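Local coordinates for protein hydratase ChsH2 (Mycobacterium tuberculosis SUMu008, PDB 4W78) that probably catalyses, in complex with ChsH1, the hydration of an enoyl-CoA intermediate during cholesterol breakdown, as a MaoC-like hydratase, at residues F[45-56]-F[76-87]; F[59-70]-F[119-127]. One frame throughout, in Å; residues are numbered along the deposited sequence.

Contact 1: residues F[45-56]-F[76-87]; sequences SKDIFVNILTDT and IGLRLGVPWYAY
Tyr85 CG lies anti to its carbonyl carbon (chi1 -73°), and this lays the phenol ring against the Lys46 side chain. Lys46 CG is anti to the backbone N (chi1 -171°), and a bend at chi3 brings CE to the same ring. Lys46 CB sits over one ring face, 3.7 Å from the centroid of the Tyr85 ring, in a CH-pi contact. Pro83 CB lies over the opposite face, toward its rim. Lys46 N donates to Tyr85 OH at 3.1 Å in a nearly straight bond (169°), and a water joins that OH to Ser45 OG, itself hydrogen-bonded to Gln43 NE2. Two backbone bonds follow, Ala86 N to Ile48 O at 3.2 Å and Val50 N to Trp84 O at 3.0 Å. They form a single beta bridge between Phe49 and Tyr85. Val50 CG2 then rests over the Trp84 indole, 3.6 Å from Trp84 CD2.

The bridge leads into helix 52-67, the central helix of a MaoC-like hot-dog fold. Asn51 caps its N-terminus: Asn51 OD1 accepts from Thr54 N and, at 2.6 Å, from Thr54 OG1. Asn51 ND2 hydrogen-bonds to OD2 of Asp29, a cadmium ligand. The first turn packs on strand 72-80. Ile52 CD1 meets Leu80 CD1 at 3.9 Å, and Leu78 CD2 reaches Thr56 OG1 at 3.6 Å. Asp55 OD2 abuts the Leu80 methyls, while Asp55 OD1 hydrogen-bonds to His117 NE2.

Contact 2: residues F[59-70]-F[119-127]; sequences VQRYVTDWAGPS and TATVELSMR
Helix 59-67 runs at 50° to strand 119-125, with the two axes 9.9 Å apart at their closest. The helix side carrying Val59, Val63 and Ala67 lies on the strand side carrying Ala120, Val122 and Leu124. Val59 CG1 and Val122 CG2 press together at 3.4 Å, tighter than usual for two methyls. Val63 uses both branches. With CG1 anti to the backbone N (chi1 173°), that methyl meets Leu124 CD1 tip to tip, and Val63 CG2 meets Val122 CG2 in the same manner at 3.9 Å. Ala67 CB touches Leu124 CD1 at 3.8 Å.

Beyond the strand, the Met126 chain bends at chi3 (-43°) and brings its methyl to the indole, with Met126 CE 3.5 Å from Trp66 CZ3. The sulfur stands above the six-membered ring at a distance, a Met-aromatic contact. After the helix, Ser70 CB sits over the centre of one face of the Arg127 guanidinium, 3.6 Å from Arg127 CZ. Arg127 NH1 hydrogen-bonds to Ala54 O of the ChsH1 chain. A water donates to Ser70 O and, weakly, to Ser125 O.

Strand 116-125 lies between strands 103-111 and 72-80, and Trp66 packs on Leu8 and Pro9 of strand 7-14.

How the contacts relate
Contacts 1 and 2 have their centres 19 Å apart, on opposite sides of the chain's centre. Both use helix 52-67: contact 1 takes its start and contact 2 its later turns. Their strands, 72-80 and 116-125, are antiparallel neighbours in one sheet. Gly77 O and Thr121 N probably bond there at 2.8 Å, as do Arg79 N and Thr119 O at 2.9 Å. Along the chain the segments alternate: 45-56, 59-70, 76-87, 119-127. One helix is thus packed along its length against two adjacent strands. ChsH1 borders both contacts, and its strand pairs with 76-79, so the sheet continues into the partner subunit.

Contact 1: residues F[45-56]-F[76-87]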
loop_
_atom_site.group_PDB
_atom_site.type_symbol
_atom_site.label_atom_id
_atom_site.label_comp_id
_atom_site.label_asym_id
_atom_site.label_seq_id
_atom_site.Cartn_x
_atom_site.Cartn_y
_atom_site.Cartn_z
ATOM N N SER F 45 7.266 0.331 -22.726
ATOM C CA SER F 45 6.703 1.540 -22.140
ATOM C C SER F 45 7.874 2.405 -21.676
ATOM O O SER F 45 8.959 1.887 -21.398
ATOM C CB SER F 45 5.742 1.196 -20.995
ATOM O OG SER F 45 4.602 0.508 -21.494
ATOM N N LYS F 46 7.686 3.721 -21.636
ATOM C CA LYS F 46 8.796 4.616 -21.305
ATOM C C LYS F 46 9.227 4.512 -19.838
ATOM O O LYS F 46 10.422 4.570 -19.523
ATOM C CB LYS F 46 8.439 6.068 -21.623
ATOM C CG LYS F 46 9.626 7.007 -21.499
ATOM C CD LYS F 46 9.221 8.467 -21.598
ATOM C CE LYS F 46 8.730 8.996 -20.260
ATOM N NZ LYS F 46 8.640 10.488 -20.313
ATOM N N ASP F 47 8.242 4.373 -18.960
ATOM C CA ASP F 47 8.456 4.370 -17.518
ATOM C C ASP F 47 7.198 3.781 -16.904
ATOM O O ASP F 47 6.281 3.384 -17.625
ATOM C CB ASP F 47 8.648 5.811 -17.027
ATOM C CG ASP F 47 9.490 5.904 -15.751
ATOM O OD1 ASP F 47 9.593 4.898 -15.011
ATOM O OD2 ASP F 47 10.040 7.001 -15.494
ATOM N N ILE F 48 7.149 3.720 -15.576
ATOM C CA ILE F 48 5.915 3.354 -14.906
ATOM C C ILE F 48 4.811 4.339 -15.300
ATOM O O ILE F 48 5.078 5.488 -15.651
ATOM C CB ILE F 48 6.070 3.329 -13.380
ATOM C CG1 ILE F 48 6.448 4.704 -12.834
ATOM C CG2 ILE F 48 7.122 2.270 -12.987
ATOM C CD1 ILE F 48 6.385 4.775 -11.308
ATOM N N PHE F 49 3.575 3.856 -15.265
ATOM C CA PHE F 49 2.446 4.670 -15.698
ATOM C C PHE F 49 1.230 4.384 -14.838
ATOM O O PHE F 49 1.096 3.308 -14.243
ATOM C CB PHE F 49 2.127 4.469 -17.190
ATOM C CG PHE F 49 1.890 3.038 -17.588
ATOM C CD1 PHE F 49 0.618 2.471 -17.499
ATOM C CD2 PHE F 49 2.930 2.268 -18.086
ATOM C CE1 PHE F 49 0.397 1.156 -17.888
ATOM C CE2 PHE F 49 2.714 0.949 -18.470
ATOM C CZ PHE F 49 1.449 0.397 -18.376
ATOM N N VAL F 50 0.354 5.382 -14.796
ATOM C CA VAL F 50 -0.856 5.336 -13.971
ATOM C C VAL F 50 -1.817 4.259 -14.468
ATOM O O VAL F 50 -1.999 4.086 -15.681
ATOM C CB VAL F 50 -1.538 6.723 -14.013
ATOM C CG1 VAL F 50 -2.906 6.712 -13.304
ATOM C CG2 VAL F 50 -0.645 7.782 -13.391
ATOM N N ASN F 51 -2.454 3.543 -13.534
ATOM C CA ASN F 51 -3.366 2.449 -13.908
ATOM C C ASN F 51 -4.795 2.937 -14.149
ATOM O O ASN F 51 -5.137 4.085 -13.831
ATOM C CB ASN F 51 -3.337 1.303 -12.875
ATOM C CG ASN F 51 -4.096 1.631 -11.585
ATOM O OD1 ASN F 51 -4.286 2.788 -11.244
ATOM N ND2 ASN F 51 -4.551 0.600 -10.885
ATOM N N ILE F 52 -5.637 2.087 -14.713
ATOM C CA ILE F 52 -6.954 2.552 -15.139
ATOM C C ILE F 52 -7.903 2.735 -13.949
ATOM O O ILE F 52 -8.822 3.552 -14.016
ATOM C CB ILE F 52 -7.540 1.654 -16.260
ATOM C CG1 ILE F 52 -8.695 2.378 -16.984
ATOM C CG2 ILE F 52 -7.943 0.290 -15.713
ATOM C CD1 ILE F 52 -9.058 1.692 -18.288
ATOM N N LEU F 53 -7.689 2.000 -12.865
ATOM C CA LEU F 53 -8.537 2.171 -11.670
ATOM C C LEU F 53 -8.277 3.545 -11.064
ATOM O O LEU F 53 -9.175 4.154 -10.490
ATOM C CB LEU F 53 -8.309 1.071 -10.616
ATOM C CG LEU F 53 -8.807 -0.352 -10.955
ATOM C CD1 LEU F 53 -7.903 -1.032 -11.975
ATOM C CD2 LEU F 53 -8.912 -1.239 -9.721
ATOM N N THR F 54 -7.047 4.029 -11.168
ATOM C CA THR F 54 -6.729 5.372 -10.698
ATOM C C THR F 54 -7.320 6.426 -11.638
ATOM O O THR F 54 -7.848 7.434 -11.172
ATOM C CB THR F 54 -5.206 5.554 -10.554
ATOM O OG1 THR F 54 -4.740 4.686 -9.511
ATOM C CG2 THR F 54 -4.849 6.997 -10.236
ATOM N N ASP F 55 -7.244 6.214 -12.951
ATOM C CA ASP F 55 -7.938 7.120 -13.881
ATOM C C ASP F 55 -9.429 7.264 -13.546
ATOM O O ASP F 55 -9.972 8.378 -13.530
ATOM C CB ASP F 55 -7.787 6.657 -15.332
ATOM C CG ASP F 55 -6.400 6.900 -15.883
ATOM O OD1 ASP F 55 -5.819 7.973 -15.591
ATOM O OD2 ASP F 55 -5.893 6.027 -16.624
ATOM N N THR F 56 -10.095 6.138 -13.289
ATOM C CA THR F 56 -11.512 6.175 -12.924
ATOM C C THR F 56 -11.720 6.975 -11.621
ATOM O O THR F 56 -12.639 7.815 -11.518
ATOM C CB THR F 56 -12.065 4.756 -12.752
ATOM O OG1 THR F 56 -11.829 4.003 -13.953
ATOM C CG2 THR F 56 -13.563 4.796 -12.470
ATOM N N ILE F 76 -19.363 6.122 -14.982
ATOM C CA ILE F 76 -18.150 6.731 -15.508
ATOM C C ILE F 76 -17.696 5.873 -16.666
ATOM O O ILE F 76 -17.474 4.674 -16.498
ATOM C CB ILE F 76 -17.031 6.795 -14.453
ATOM C CG1 ILE F 76 -17.417 7.733 -13.302
ATOM C CG2 ILE F 76 -15.703 7.268 -15.083
ATOM C CD1 ILE F 76 -16.455 7.652 -12.115
ATOM N N GLY F 77 -17.588 6.468 -17.844
ATOM C CA GLY F 77 -17.053 5.739 -18.981
ATOM C C GLY F 77 -15.823 6.459 -19.484
ATOM O O GLY F 77 -15.862 7.662 -19.720
ATOM N N LEU F 78 -14.723 5.743 -19.668
ATOM C CA LEU F 78 -13.548 6.446 -20.141
ATOM C C LEU F 78 -12.755 5.672 -21.172
ATOM O O LEU F 78 -12.866 4.442 -21.284
ATOM C CB LEU F 78 -12.659 6.888 -18.973
ATOM C CG LEU F 78 -12.143 5.807 -18.022
ATOM C CD1 LEU F 78 -10.895 5.146 -18.584
ATOM C CD2 LEU F 78 -11.860 6.403 -16.654
ATOM N N ARG F 79 -11.979 6.419 -21.936
ATOM C CA ARG F 79 -11.083 5.816 -22.894
ATOM C C ARG F 79 -9.715 6.463 -22.741
ATOM O O ARG F 79 -9.592 7.682 -22.578
ATOM C CB ARG F 79 -11.625 5.963 -24.318
ATOM C CG ARG F 79 -11.854 7.378 -24.781
ATOM C CD ARG F 79 -12.146 7.414 -26.288
ATOM N NE ARG F 79 -12.398 8.776 -26.738
ATOM C CZ ARG F 79 -12.729 9.116 -27.976
ATOM N NH1 ARG F 79 -12.842 8.188 -28.923
ATOM N NH2 ARG F 79 -12.940 10.390 -28.270
ATOM N N LEU F 80 -8.680 5.633 -22.769
ATOM C CA LEU F 80 -7.335 6.129 -22.594
ATOM C C LEU F 80 -6.715 6.448 -23.942
ATOM O O LEU F 80 -6.998 5.790 -24.942
ATOM C CB LEU F 80 -6.494 5.116 -21.813
ATOM C CG LEU F 80 -7.057 4.840 -20.411
ATOM C CD1 LEU F 80 -6.177 3.878 -19.654
ATOM C CD2 LEU F 80 -7.230 6.153 -19.618
ATOM N N GLY F 81 -5.891 7.486 -23.956
ATOM C CA GLY F 81 -5.130 7.852 -25.131
ATOM C C GLY F 81 -3.673 7.583 -24.819
ATOM O O GLY F 81 -3.247 6.436 -24.739
ATOM N N VAL F 82 -2.904 8.644 -24.623
ATOM C CA VAL F 82 -1.486 8.486 -24.341
ATOM C C VAL F 82 -1.307 8.077 -22.885
ATOM O O VAL F 82 -2.171 8.345 -22.051
ATOM C CB VAL F 82 -0.704 9.782 -24.657
ATOM C CG1 VAL F 82 -0.887 10.167 -26.115
ATOM C CG2 VAL F 82 -1.143 10.914 -23.742
ATOM N N PRO F 83 -0.198 7.401 -22.570
ATOM C CA PRO F 83 0.049 7.002 -21.181
ATOM C C PRO F 83 0.342 8.197 -20.276
ATOM O O PRO F 83 0.784 9.251 -20.747
ATOM C CB PRO F 83 1.281 6.083 -21.278
ATOM C CG PRO F 83 1.380 5.715 -22.723
ATOM C CD PRO F 83 0.830 6.889 -23.486
ATOM N N TRP F 84 0.060 8.029 -18.990
ATOM C CA TRP F 84 0.472 8.996 -17.988
ATOM C C TRP F 84 1.706 8.422 -17.292
ATOM O O TRP F 84 1.601 7.599 -16.371
ATOM C CB TRP F 84 -0.664 9.272 -16.998
ATOM C CG TRP F 84 -0.365 10.343 -15.995
ATOM C CD1 TRP F 84 0.820 11.030 -15.812
ATOM C CD2 TRP F 84 -1.278 10.867 -15.044
ATOM N NE1 TRP F 84 0.683 11.939 -14.789
ATOM C CE2 TRP F 84 -0.600 11.858 -14.303
ATOM C CE3 TRP F 84 -2.618 10.606 -14.757
ATOM C CZ2 TRP F 84 -1.220 12.584 -13.286
ATOM C CZ3 TRP F 84 -3.229 11.325 -13.744
ATOM C CH2 TRP F 84 -2.528 12.299 -13.021
ATOM N N TYR F 85 2.868 8.840 -17.786
ATOM C CA TYR F 85 4.145 8.371 -17.286
ATOM C C TYR F 85 4.625 9.191 -16.103
ATOM O O TYR F 85 4.215 10.335 -15.920
ATOM C CB TYR F 85 5.188 8.471 -18.393
ATOM C CG TYR F 85 5.069 7.444 -19.489
ATOM C CD1 TYR F 85 5.029 6.081 -19.192
ATOM C CD2 TYR F 85 5.019 7.829 -20.818
ATOM C CE1 TYR F 85 4.943 5.135 -20.198
ATOM C CE2 TYR F 85 4.925 6.895 -21.827
ATOM C CZ TYR F 85 4.890 5.548 -21.514
ATOM O OH TYR F 85 4.816 4.622 -22.533
ATOM N N ALA F 86 5.512 8.598 -15.307
ATOM C CA ALA F 86 6.157 9.336 -14.225
ATOM C C ALA F 86 6.698 10.665 -14.742
ATOM O O ALA F 86 7.288 10.734 -15.832
ATOM C CB ALA F 86 7.280 8.508 -13.585
ATOM N N TYR F 87 6.444 11.706 -13.948
ATOM C CA TYR F 87 6.880 13.090 -14.176
ATOM C C TYR F 87 6.040 13.890 -15.158
ATOM O O TYR F 87 6.276 15.089 -15.338
ATOM C CB TYR F 87 8.369 13.188 -14.523
ATOM C CG TYR F 87 9.228 12.444 -13.537
ATOM C CD1 TYR F 87 9.276 12.826 -12.206
ATOM C CD2 TYR F 87 9.979 11.349 -13.940
ATOM C CE1 TYR F 87 10.066 12.142 -11.295
ATOM C CE2 TYR F 87 10.768 10.651 -13.042
ATOM C CZ TYR F 87 10.802 11.049 -11.721
ATOM O OH TYR F 87 11.591 10.368 -10.826
HETATM O O HOH W 1 2.991 2.630 -22.410
HETATM O O HOH W 2 7.393 11.797 -18.364
HETATM O O HOH W 3 9.261 9.155 -16.984
HETATM O O HOH W 4 -1.259 5.593 -18.097
HETATM O O HOH W 5 -14.514 3.681 -15.628
#

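Contact 2: residues F[59-70]-F[119-127]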
loop_
_atom_site.group_PDB
_atom_site.type_symbol
_atom_site.label_atom_id
_atom_site.label_comp_id
_atom_site.label_asym_id
_atom_site.label_seq_id
_atom_site.Cartn_x
_atom_site.Cartn_y
_atom_site.Cartn_z
ATOM N N VAL F 59 -11.133 10.772 -12.273
ATOM C CA VAL F 59 -12.276 11.374 -12.973
ATOM C C VAL F 59 -13.433 11.612 -11.996
ATOM O O VAL F 59 -14.077 12.685 -12.014
ATOM C CB VAL F 59 -12.725 10.494 -14.158
ATOM C CG1 VAL F 59 -14.098 10.908 -14.661
ATOM C CG2 VAL F 59 -11.687 10.546 -15.284
ATOM N N GLN F 60 -13.700 10.629 -11.141
ATOM C CA GLN F 60 -14.701 10.781 -10.083
ATOM C C GLN F 60 -14.391 11.966 -9.189
ATOM O O GLN F 60 -15.270 12.814 -8.950
ATOM C CB GLN F 60 -14.766 9.503 -9.247
ATOM C CG GLN F 60 -15.871 9.499 -8.209
ATOM C CD GLN F 60 -15.892 8.204 -7.455
ATOM O OE1 GLN F 60 -16.664 7.305 -7.767
ATOM N NE2 GLN F 60 -15.030 8.095 -6.467
ATOM N N ARG F 61 -13.169 12.019 -8.668
ATOM C CA ARG F 61 -12.738 13.111 -7.788
ATOM C C ARG F 61 -12.897 14.464 -8.465
ATOM O O ARG F 61 -13.407 15.420 -7.868
ATOM C CB ARG F 61 -11.271 12.928 -7.417
ATOM C CG ARG F 61 -10.715 14.138 -6.701
ATOM C CD ARG F 61 -9.214 14.071 -6.586
ATOM N NE ARG F 61 -8.700 15.398 -6.268
ATOM C CZ ARG F 61 -7.413 15.689 -6.162
ATOM N NH1 ARG F 61 -6.499 14.737 -6.338
ATOM N NH2 ARG F 61 -7.042 16.930 -5.878
ATOM N N TYR F 62 -12.454 14.540 -9.714
ATOM C CA TYR F 62 -12.511 15.799 -10.451
ATOM C C TYR F 62 -13.952 16.339 -10.533
ATOM O O TYR F 62 -14.211 17.532 -10.288
ATOM C CB TYR F 62 -11.912 15.584 -11.844
ATOM C CG TYR F 62 -11.935 16.832 -12.674
ATOM C CD1 TYR F 62 -11.194 17.940 -12.294
ATOM C CD2 TYR F 62 -12.718 16.921 -13.815
ATOM C CE1 TYR F 62 -11.225 19.110 -13.041
ATOM C CE2 TYR F 62 -12.754 18.094 -14.572
ATOM C CZ TYR F 62 -12.000 19.177 -14.177
ATOM O OH TYR F 62 -12.021 20.348 -14.911
ATOM N N VAL F 63 -14.894 15.457 -10.852
ATOM C CA VAL F 63 -16.296 15.850 -10.962
ATOM C C VAL F 63 -16.903 16.223 -9.607
ATOM O O VAL F 63 -17.617 17.224 -9.502
ATOM C CB VAL F 63 -17.142 14.752 -11.663
ATOM C CG1 VAL F 63 -18.632 15.092 -11.610
ATOM C CG2 VAL F 63 -16.709 14.626 -13.089
ATOM N N THR F 64 -16.623 15.431 -8.569
ATOM C CA THR F 64 -17.210 15.711 -7.255
ATOM C C THR F 64 -16.551 16.890 -6.539
ATOM O O THR F 64 -17.184 17.522 -5.704
ATOM C CB THR F 64 -17.257 14.483 -6.334
ATOM O OG1 THR F 64 -15.923 14.003 -6.103
ATOM C CG2 THR F 64 -18.095 13.384 -6.974
ATOM N N ASP F 65 -15.297 17.190 -6.877
ATOM C CA ASP F 65 -14.656 18.420 -6.399
ATOM C C ASP F 65 -15.514 19.629 -6.776
ATOM O O ASP F 65 -15.649 20.579 -6.002
ATOM C CB ASP F 65 -13.261 18.597 -7.021
ATOM C CG ASP F 65 -12.174 17.770 -6.331
ATOM O OD1 ASP F 65 -12.451 17.102 -5.315
ATOM O OD2 ASP F 65 -11.018 17.821 -6.814
ATOM N N TRP F 66 -16.076 19.584 -7.976
ATOM C CA TRP F 66 -16.919 20.651 -8.506
ATOM C C TRP F 66 -18.365 20.526 -8.031
ATOM O O TRP F 66 -18.983 21.510 -7.604
ATOM C CB TRP F 66 -16.848 20.614 -10.039
ATOM C CG TRP F 66 -17.890 21.418 -10.754
ATOM C CD1 TRP F 66 -17.910 22.774 -10.952
ATOM C CD2 TRP F 66 -19.052 20.902 -11.403
ATOM N NE1 TRP F 66 -19.024 23.127 -11.674
ATOM C CE2 TRP F 66 -19.735 21.993 -11.970
ATOM C CE3 TRP F 66 -19.573 19.612 -11.572
ATOM C CZ2 TRP F 66 -20.931 21.840 -12.674
ATOM C CZ3 TRP F 66 -20.757 19.465 -12.272
ATOM C CH2 TRP F 66 -21.416 20.566 -12.818
ATOM N N ALA F 67 -18.904 19.315 -8.118
ATOM C CA ALA F 67 -20.326 19.078 -7.874
ATOM C C ALA F 67 -20.673 19.094 -6.394
ATOM O O ALA F 67 -21.793 19.452 -6.007
ATOM C CB ALA F 67 -20.754 17.752 -8.523
ATOM N N GLY F 68 -19.707 18.708 -5.566
ATOM C CA GLY F 68 -19.888 18.723 -4.125
ATOM C C GLY F 68 -20.293 17.382 -3.557
ATOM O O GLY F 68 -20.551 16.426 -4.289
ATOM N N PRO F 69 -20.355 17.303 -2.225
ATOM C CA PRO F 69 -20.620 16.071 -1.478
ATOM C C PRO F 69 -21.986 15.454 -1.752
ATOM O O PRO F 69 -22.113 14.246 -1.571
ATOM C CB PRO F 69 -20.549 16.511 -0.009
ATOM C CG PRO F 69 -20.020 17.897 -0.008
ATOM C CD PRO F 69 -20.258 18.482 -1.348
ATOM N N SER F 70 -22.973 16.248 -2.171
ATOM C CA SER F 70 -24.312 15.714 -2.404
ATOM C C SER F 70 -24.441 15.041 -3.768
ATOM O O SER F 70 -25.466 14.424 -4.069
ATOM C CB SER F 70 -25.367 16.817 -2.271
ATOM O OG SER F 70 -25.181 17.791 -3.281
ATOM N N THR F 119 -10.198 10.485 -21.748
ATOM C CA THR F 119 -11.417 11.165 -22.158
ATOM C C THR F 119 -12.567 10.411 -21.521
ATOM O O THR F 119 -12.687 9.182 -21.678
ATOM C CB THR F 119 -11.547 11.168 -23.685
ATOM O OG1 THR F 119 -10.398 11.816 -24.245
ATOM C CG2 THR F 119 -12.797 11.910 -24.130
ATOM N N ALA F 120 -13.407 11.123 -20.773
ATOM C CA ALA F 120 -14.411 10.438 -19.975
ATOM C C ALA F 120 -15.756 11.125 -20.038
ATOM O O ALA F 120 -15.850 12.321 -20.295
ATOM C CB ALA F 120 -13.960 10.328 -18.533
ATOM N N THR F 121 -16.788 10.331 -19.817
ATOM C CA THR F 121 -18.155 10.830 -19.736
ATOM C C THR F 121 -18.703 10.368 -18.395
ATOM O O THR F 121 -18.640 9.180 -18.059
ATOM C CB THR F 121 -19.025 10.289 -20.889
ATOM O OG1 THR F 121 -18.476 10.702 -22.147
ATOM C CG2 THR F 121 -20.426 10.827 -20.778
ATOM N N VAL F 122 -19.209 11.313 -17.604
ATOM C CA VAL F 122 -19.684 11.010 -16.264
ATOM C C VAL F 122 -21.146 11.425 -16.148
ATOM O O VAL F 122 -21.508 12.541 -16.526
ATOM C CB VAL F 122 -18.878 11.783 -15.210
ATOM C CG1 VAL F 122 -19.341 11.441 -13.793
ATOM C CG2 VAL F 122 -17.381 11.504 -15.380
ATOM N N GLU F 123 -21.981 10.524 -15.645
ATOM C CA GLU F 123 -23.385 10.843 -15.395
ATOM C C GLU F 123 -23.591 10.898 -13.893
ATOM O O GLU F 123 -23.118 10.042 -13.163
ATOM C CB GLU F 123 -24.299 9.795 -16.018
ATOM C CG GLU F 123 -24.267 9.792 -17.535
ATOM C CD GLU F 123 -25.213 8.766 -18.120
ATOM O OE1 GLU F 123 -25.603 7.842 -17.370
ATOM O OE2 GLU F 123 -25.571 8.881 -19.312
ATOM N N LEU F 124 -24.288 11.923 -13.422
ATOM C CA LEU F 124 -24.466 12.085 -11.997
ATOM C C LEU F 124 -25.754 12.835 -11.764
ATOM O O LEU F 124 -26.283 13.460 -12.676
ATOM C CB LEU F 124 -23.314 12.893 -11.390
ATOM C CG LEU F 124 -23.190 14.370 -11.769
ATOM C CD1 LEU F 124 -22.502 15.146 -10.652
ATOM C CD2 LEU F 124 -22.432 14.555 -13.075
ATOM N N SER F 125 -26.252 12.753 -10.539
ATOM C CA SER F 125 -27.347 13.611 -10.118
ATOM C C SER F 125 -26.770 14.578 -9.101
ATOM O O SER F 125 -25.881 14.225 -8.326
ATOM C CB SER F 125 -28.460 12.786 -9.494
ATOM O OG SER F 125 -28.046 12.297 -8.236
ATOM N N MET F 126 -27.257 15.811 -9.115
ATOM C CA MET F 126 -26.752 16.806 -8.194
ATOM C C MET F 126 -27.938 17.431 -7.488
ATOM O O MET F 126 -29.031 17.508 -8.046
ATOM C CB MET F 126 -25.943 17.872 -8.934
ATOM C CG MET F 126 -24.894 18.562 -8.072
ATOM S SD MET F 126 -24.013 19.873 -8.946
ATOM C CE MET F 126 -23.717 19.089 -10.513
ATOM N N ARG F 127 -27.720 17.864 -6.255
ATOM C CA ARG F 127 -28.787 18.413 -5.438
ATOM C C ARG F 127 -28.619 19.918 -5.329
ATOM O O ARG F 127 -27.527 20.439 -5.549
ATOM C CB ARG F 127 -28.735 17.778 -4.053
ATOM C CG ARG F 127 -30.003 17.869 -3.249
ATOM C CD ARG F 127 -29.741 17.313 -1.863
ATOM N NE ARG F 127 -28.691 18.064 -1.179
ATOM C CZ ARG F 127 -28.052 17.641 -0.094
ATOM N NH1 ARG F 127 -28.341 16.458 0.427
ATOM N NH2 ARG F 127 -27.112 18.391 0.461
HETATM O O HOH W 6 -27.595 14.375 -5.882
#